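Hypothetical protein (Streptococcus pneumoniae, PDB 2HIY) is of unknown function, a conserved bacterial protein of the DUF1697 family built on two four-stranded antiparallel sheets accompanied by helices. Local coordinates at residues D[76-81]-D[107-112]; D[83-88]-D[134-139]. One frame throughout, in Å; residues are numbered along the deposited sequence. Where two conformers were deposited one is given.

Contact 1 (D[76-81]-D[107-112])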
# COMPACT_ATOMS: atom_id res chain seq x y z
N SER D 76 5.25 -22.99 -12.67
CA SER D 76 4.56 -23.24 -13.92
C SER D 76 5.15 -22.30 -14.94
O SER D 76 5.74 -21.26 -14.59
CB SER D 76 3.05 -22.94 -13.78
OG SER D 76 2.78 -21.52 -13.67
N PHE D 77 5.03 -22.64 -16.22
CA PHE D 77 5.40 -21.69 -17.25
C PHE D 77 4.66 -22.02 -18.53
O PHE D 77 4.27 -23.17 -18.75
CB PHE D 77 6.93 -21.65 -17.48
CG PHE D 77 7.54 -22.99 -17.85
CD1 PHE D 77 7.64 -23.42 -19.18
CD2 PHE D 77 8.13 -23.76 -16.88
CE1 PHE D 77 8.24 -24.65 -19.50
CE2 PHE D 77 8.75 -24.99 -17.20
CZ PHE D 77 8.80 -25.43 -18.51
N SER D 78 4.49 -21.00 -19.37
CA SER D 78 3.97 -21.17 -20.71
C SER D 78 5.14 -21.16 -21.69
O SER D 78 6.08 -20.38 -21.53
CB SER D 78 3.05 -20.01 -21.06
OG SER D 78 2.05 -19.84 -20.06
N LEU D 79 5.11 -22.08 -22.64
CA LEU D 79 6.15 -22.14 -23.67
C LEU D 79 5.45 -22.34 -25.00
O LEU D 79 4.76 -23.36 -25.22
CB LEU D 79 7.10 -23.30 -23.38
CG LEU D 79 8.28 -23.39 -24.37
CD1 LEU D 79 9.21 -22.20 -24.30
CD2 LEU D 79 9.06 -24.67 -24.10
N LEU D 80 5.61 -21.37 -25.89
CA LEU D 80 4.92 -21.43 -27.17
C LEU D 80 5.80 -20.90 -28.27
O LEU D 80 6.65 -20.05 -28.04
CB LEU D 80 3.62 -20.62 -27.10
CG LEU D 80 3.76 -19.18 -26.66
CD1 LEU D 80 3.49 -18.25 -27.83
CD2 LEU D 80 2.72 -18.94 -25.59
N SER D 81 5.56 -21.37 -29.49
CA SER D 81 6.38 -20.96 -30.62
C SER D 81 5.76 -19.82 -31.41
O SER D 81 4.57 -19.53 -31.31
CB SER D 81 6.57 -22.16 -31.56
OG SER D 81 5.32 -22.50 -32.11
N PHE D 107 -2.78 -17.32 -20.64
CA PHE D 107 -2.01 -18.33 -21.36
C PHE D 107 -1.97 -19.64 -20.58
O PHE D 107 -1.65 -19.66 -19.38
CB PHE D 107 -0.57 -17.89 -21.54
CG PHE D 107 -0.35 -16.86 -22.61
CD1 PHE D 107 -0.12 -17.23 -23.94
CD2 PHE D 107 -0.27 -15.47 -22.30
CE1 PHE D 107 0.13 -16.26 -24.95
CE2 PHE D 107 -0.00 -14.52 -23.29
CZ PHE D 107 0.19 -14.92 -24.60
N TYR D 108 -2.28 -20.74 -21.26
CA TYR D 108 -2.10 -22.04 -20.66
C TYR D 108 -0.63 -22.30 -20.38
O TYR D 108 0.24 -21.75 -21.02
CB TYR D 108 -2.67 -23.11 -21.59
CG TYR D 108 -4.16 -22.97 -21.88
CD1 TYR D 108 -5.07 -22.57 -20.89
CD2 TYR D 108 -4.66 -23.32 -23.15
CE1 TYR D 108 -6.47 -22.48 -21.18
CE2 TYR D 108 -6.03 -23.24 -23.43
CZ TYR D 108 -6.90 -22.84 -22.45
OH TYR D 108 -8.27 -22.80 -22.76
N THR D 109 -0.34 -23.17 -19.42
CA THR D 109 1.03 -23.55 -19.09
C THR D 109 1.28 -25.02 -19.43
O THR D 109 0.36 -25.80 -19.64
CB THR D 109 1.29 -23.36 -17.60
OG1 THR D 109 0.31 -24.11 -16.85
CG2 THR D 109 1.23 -21.87 -17.20
N GLU D 110 2.55 -25.39 -19.46
CA GLU D 110 2.92 -26.75 -19.77
C GLU D 110 2.38 -27.72 -18.72
O GLU D 110 2.52 -27.48 -17.52
CB GLU D 110 4.45 -26.85 -19.85
CG GLU D 110 4.97 -26.20 -21.12
CD GLU D 110 4.43 -26.89 -22.37
OE1 GLU D 110 4.49 -28.14 -22.45
OE2 GLU D 110 3.91 -26.19 -23.27
N GLY D 111 1.71 -28.76 -19.19
CA GLY D 111 1.19 -29.76 -18.26
C GLY D 111 -0.21 -29.48 -17.76
O GLY D 111 -0.80 -30.31 -17.07
N LEU D 112 -0.77 -28.33 -18.13
CA LEU D 112 -2.09 -27.97 -17.63
C LEU D 112 -3.19 -28.86 -18.24
O LEU D 112 -3.20 -29.11 -19.45
CB LEU D 112 -2.36 -26.51 -17.98
CG LEU D 112 -3.67 -25.91 -17.51
CD1 LEU D 112 -3.78 -25.86 -15.99
CD2 LEU D 112 -3.74 -24.54 -18.09
O HOH W 1 4.04 -25.50 -16.22
O HOH W 2 2.76 -23.78 -22.53
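Two antiparallel sheets meet here: the outermost strand 78-81 of one is approached by the end of strand 102-108 of the other and by the type II turn T109-L112. The touching parts run 105° apart, so the two pair through isolated points. E110 N donates to F77 O at 2.9 Å, nearly along the C=O axis (N-H...O 166°). S78 OG, anti to its own carbonyl carbon, donates to Y108 O at 2.8 Å from above the carbonyl plane. Between these bonds T109 is pressed in, its CB 3.2 Å from F77 O. On the apolar flank L80 and F107 cross at about a right angle, CD2 meeting CD1 at 3.7 Å. Further out, one water accepts from F77 N and donates to E110 O; a second accepts from L79 N and donates to E110 OE2, a carboxylate oxygen that K56 also holds by a salt bridge. Strand 5-10 positions the other edge of 78-81 through backbone bonds of S78 with L10 and L80 with A8, while T109 OG1 and S76 OG bond to H165 O and R164 O. E110 CG, anti to its own carbonyl carbon (chi1 -73°), lies 4.0 Å from F77 CE1.

Contact 2 (D[83-88]-D[134-139])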
# COMPACT_ATOMS: atom_id res chain seq x y z
N GLU D 83 5.12 -20.09 -34.57
CA GLU D 83 4.08 -20.77 -35.35
C GLU D 83 2.77 -20.84 -34.55
O GLU D 83 1.69 -20.55 -35.09
CB GLU D 83 4.54 -22.18 -35.74
CG GLU D 83 3.51 -23.00 -36.52
CD GLU D 83 4.08 -24.26 -37.15
OE1 GLU D 83 5.28 -24.55 -36.98
OE2 GLU D 83 3.31 -24.97 -37.85
N ASP D 84 2.88 -21.23 -33.28
CA ASP D 84 1.70 -21.35 -32.41
C ASP D 84 0.98 -20.01 -32.32
O ASP D 84 -0.25 -19.95 -32.40
CB ASP D 84 2.11 -21.70 -30.96
CG ASP D 84 2.62 -23.13 -30.77
OD1 ASP D 84 2.33 -24.03 -31.60
OD2 ASP D 84 3.32 -23.34 -29.73
N PHE D 85 1.75 -18.95 -32.14
CA PHE D 85 1.20 -17.63 -31.95
C PHE D 85 0.53 -17.12 -33.23
O PHE D 85 -0.56 -16.53 -33.18
CB PHE D 85 2.26 -16.64 -31.45
CG PHE D 85 1.67 -15.45 -30.75
CD1 PHE D 85 1.31 -15.55 -29.42
CD2 PHE D 85 1.41 -14.27 -31.43
CE1 PHE D 85 0.73 -14.46 -28.74
CE2 PHE D 85 0.82 -13.18 -30.75
CZ PHE D 85 0.50 -13.29 -29.42
N GLU D 86 1.17 -17.37 -34.36
CA GLU D 86 0.60 -16.94 -35.63
C GLU D 86 -0.71 -17.67 -35.90
O GLU D 86 -1.66 -17.08 -36.45
CB GLU D 86 1.60 -17.16 -36.75
CG GLU D 86 2.77 -16.21 -36.69
CD GLU D 86 3.74 -16.34 -37.85
OE1 GLU D 86 3.92 -17.46 -38.39
OE2 GLU D 86 4.35 -15.30 -38.19
N ALA D 87 -0.79 -18.94 -35.52
CA ALA D 87 -2.03 -19.69 -35.65
C ALA D 87 -3.13 -19.05 -34.77
O ALA D 87 -4.30 -18.93 -35.21
CB ALA D 87 -1.83 -21.15 -35.29
N GLU D 88 -2.78 -18.62 -33.55
CA GLU D 88 -3.75 -17.95 -32.68
C GLU D 88 -4.25 -16.62 -33.27
O GLU D 88 -5.42 -16.28 -33.12
CB GLU D 88 -3.17 -17.73 -31.28
CG GLU D 88 -4.23 -17.37 -30.21
CD GLU D 88 -4.99 -18.59 -29.70
OE1 GLU D 88 -4.76 -18.99 -28.54
OE2 GLU D 88 -5.81 -19.19 -30.45
N GLY D 134 -9.27 -20.04 -26.80
CA GLY D 134 -8.38 -20.16 -27.95
C GLY D 134 -7.51 -21.40 -27.83
O GLY D 134 -7.69 -22.24 -26.95
N LYS D 135 -6.51 -21.51 -28.69
CA LYS D 135 -5.65 -22.68 -28.64
C LYS D 135 -4.63 -22.58 -27.52
O LYS D 135 -4.36 -23.55 -26.80
CB LYS D 135 -4.92 -22.85 -29.98
CG LYS D 135 -3.92 -23.98 -30.01
CD LYS D 135 -4.54 -25.35 -29.87
CE LYS D 135 -3.48 -26.43 -30.07
NZ LYS D 135 -3.91 -27.67 -29.38
N LEU D 136 -4.09 -21.38 -27.33
CA LEU D 136 -3.01 -21.17 -26.38
C LEU D 136 -3.49 -20.65 -25.04
O LEU D 136 -2.72 -20.52 -24.12
CB LEU D 136 -2.02 -20.15 -26.92
CG LEU D 136 -1.24 -20.61 -28.16
CD1 LEU D 136 -0.45 -19.42 -28.75
CD2 LEU D 136 -0.32 -21.77 -27.80
N GLY D 137 -4.77 -20.33 -24.95
CA GLY D 137 -5.28 -19.76 -23.72
C GLY D 137 -6.64 -19.16 -23.96
O GLY D 137 -7.28 -19.40 -24.97
N ILE D 138 -7.04 -18.34 -22.99
CA ILE D 138 -8.41 -17.79 -22.96
C ILE D 138 -8.36 -16.29 -23.20
O ILE D 138 -7.65 -15.57 -22.49
CB ILE D 138 -9.08 -18.03 -21.59
CG1 ILE D 138 -9.00 -19.51 -21.23
CG2 ILE D 138 -10.55 -17.56 -21.61
CD1 ILE D 138 -9.51 -19.84 -19.83
N PHE D 139 -9.06 -15.80 -24.23
CA PHE D 139 -9.29 -14.37 -24.38
C PHE D 139 -10.41 -13.96 -23.43
O PHE D 139 -11.46 -14.61 -23.44
CB PHE D 139 -9.79 -14.05 -25.80
CG PHE D 139 -8.88 -14.51 -26.92
CD1 PHE D 139 -7.91 -13.64 -27.42
CD2 PHE D 139 -9.04 -15.77 -27.53
CE1 PHE D 139 -7.09 -14.03 -28.49
CE2 PHE D 139 -8.23 -16.16 -28.58
CZ PHE D 139 -7.26 -15.27 -29.08
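A glutamate of helix 82-89 grips the turn of a β-hairpin, the one joining strands 129-133 and 137-142. The tight part centres on the carboxylate of E88. L136 N donates to OE1 of E88 at 2.8 Å with an N-H...O angle of 165°, arriving from above the carboxylate plane, and K135 N donates to OE2 of E88 at 3.0 Å, using the syn lone pair. Each oxygen thus takes one of two consecutive amides, which fixes the rotation of the group and would be expected to stabilise its ionised form. E88 gets there with CG anti to its backbone N and a bend at chi2 (80°); of its two deposited conformers, the one described makes these bonds. E88 OE2 also lies 3.7 Å from G134 CA. The hairpin turn itself is held by G134 N donating to G137 O. On the buried side F139 meets E88 tip to tip, carboxylate and ring planes 60° apart, and is itself set edge-to-face against the rings of F105 and W96. L136 belongs to the tight part too: its CB packs on E88 OE1, 3.4 Å away, and its CD1 reaches D84 O at 3.7 Å and CD1 of the F85 ring, which also meets F174, at 4.3 Å. Toward solvent, at K135 and D84, the packing loosens. K135 starts toward the helix, yet its chain bends at chi2 and carries its end away from it. D84 meets the hairpin through its CB, 4.0 Å from L136 CD2.

From the N terminus the chain passes 76-81 and then 83-88 before reaching either partner. Contact 1 closes a loop of 25 intervening residues when 107-112 returns to strand 78-81; contact 2 closes one of 45 when 134-139 returns to helix 82-89. The segments alternate, so the two loops cross. S81, at the N-cap, joins the first pair by bonding through OG to D84 N. The second pair shares a sheet, strands 102-108 and 137-142 being neighbours in it, and Y108 N lies 2.9 Å from L136 O, a probable hydrogen bond. Together the contacts tie the edge strand and following helix to the second sheet, their centres 11 Å apart.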